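Local coordinates for glucoamylase (Thermoanaerobacterium thermosaccharolyticum, PDB 1LF6), which hydrolyses terminal alpha-1,4-linked glucose residues one after another from the non-reducing ends of glucan chains, probably releasing beta-D-glucose, at residues D254-A257 and A258-L262. Numbering follows the deposited sequence.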
# COMPACT_ATOMS: atom_id res chain seq x y z
N ASP A 254 29.09 3.00 -8.71
CA ASP A 254 28.96 3.85 -9.89
C ASP A 254 28.97 3.03 -11.17
O ASP A 254 28.14 3.24 -12.06
CB ASP A 254 30.11 4.85 -9.93
CG ASP A 254 29.70 6.23 -9.48
OD1 ASP A 254 30.59 7.08 -9.25
OD2 ASP A 254 28.48 6.47 -9.37
N SER A 255 29.90 2.09 -11.26
CA SER A 255 30.03 1.25 -12.43
C SER A 255 28.80 0.38 -12.66
O SER A 255 28.34 0.25 -13.80
CB SER A 255 31.27 0.36 -12.31
OG SER A 255 31.49 -0.36 -13.51
N GLU A 256 28.27 -0.20 -11.59
CA GLU A 256 27.09 -1.04 -11.71
C GLU A 256 25.90 -0.24 -12.23
O GLU A 256 25.27 -0.62 -13.21
CB GLU A 256 26.73 -1.68 -10.37
CG GLU A 256 25.92 -2.97 -10.52
CD GLU A 256 25.26 -3.41 -9.22
OE1 GLU A 256 25.85 -3.20 -8.14
OE2 GLU A 256 24.15 -3.99 -9.29
N ALA A 257 25.60 0.87 -11.57
CA ALA A 257 24.48 1.71 -11.98
C ALA A 257 24.60 2.13 -13.44
O ALA A 257 23.65 1.97 -14.22
CB ALA A 257 24.38 2.94 -11.09
N ALA A 258 25.76 2.67 -13.81
CA ALA A 258 26.00 3.12 -15.18
C ALA A 258 25.87 1.98 -16.19
O ALA A 258 25.20 2.11 -17.20
CB ALA A 258 27.38 3.76 -15.29
N LYS A 259 26.52 0.86 -15.89
CA LYS A 259 26.48 -0.30 -16.77
C LYS A 259 25.04 -0.77 -16.99
O LYS A 259 24.66 -1.14 -18.10
CB LYS A 259 27.30 -1.44 -16.16
CG LYS A 259 27.31 -2.70 -17.01
CD LYS A 259 28.16 -3.79 -16.37
CE LYS A 259 28.26 -5.01 -17.27
NZ LYS A 259 28.87 -4.67 -18.58
N THR A 260 24.25 -0.77 -15.92
CA THR A 260 22.86 -1.19 -16.00
C THR A 260 22.05 -0.26 -16.89
O THR A 260 21.23 -0.70 -17.69
CB THR A 260 22.21 -1.23 -14.59
OG1 THR A 260 22.96 -2.11 -13.75
CG2 THR A 260 20.77 -1.71 -14.67
N ALA A 261 22.30 1.04 -16.77
CA ALA A 261 21.60 2.03 -17.59
C ALA A 261 21.95 1.82 -19.06
O ALA A 261 21.10 1.91 -19.94
CB ALA A 261 21.98 3.43 -17.15
N LEU A 262 23.23 1.52 -19.32
CA LEU A 262 23.68 1.30 -20.69
C LEU A 262 23.04 0.04 -21.28
O LEU A 262 22.69 0.02 -22.46
CB LEU A 262 25.21 1.17 -20.73
CG LEU A 262 26.01 2.44 -20.44
CD1 LEU A 262 27.50 2.11 -20.42
CD2 LEU A 262 25.71 3.49 -21.51
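Ala258 N donates to Asp254 O at 3.0 Å with an N-H...O angle of 167°, the first of four successive i to i+4 bonds that make 254-257 and 258-262 one unbroken alpha-helical run. Lys259 N to Ser255 O, Thr260 N to Glu256 O and Ala261 N to Ala257 O follow, all between 2.8 and 3.0 Å. Backbone torsions bear out the assignment: phi and psi of all nine residues keep to alpha-helical values. The run opens helix 254-266, which directly follows strand 243-251 of the N-terminal beta-sandwich domain and lies against its larger sheet.

Among the side chains, Thr260 makes the one direct hydrogen bond back to the preceding turn. OG1 stands anti to the carbonyl carbon and beside its own backbone N (chi1 -58°), which turns the hydroxyl back along the helix to donate to Glu256 O at 2.8 Å. Glu256 O thus receives two donors from one residue: Thr260 N arrives close to the line of the C=O bond, whereas OG1 sits 42° above the carbonyl plane. A valine here has no hydroxyl, and Glu256 O would probably be left with the backbone amide as its one donor from this turn.

Two alanines, Ala257 and Ala261, face the sheet: Ala257 CB meets Ala189 of strand 186-192, and Ala261 packs on Met178, Ser191 and Ser249, consistent with a close approach of helix to sheet. Asp254 OD2 bonds the hydroxyl of Tyr169, while Glu256 OE1 accepts from Gln252 N just before the helix. Lys259 sets its CG anti to the backbone N, and from there the chain leads outward; the helical backbone itself places Lys259 CB 3.1 Å from Ser255 O.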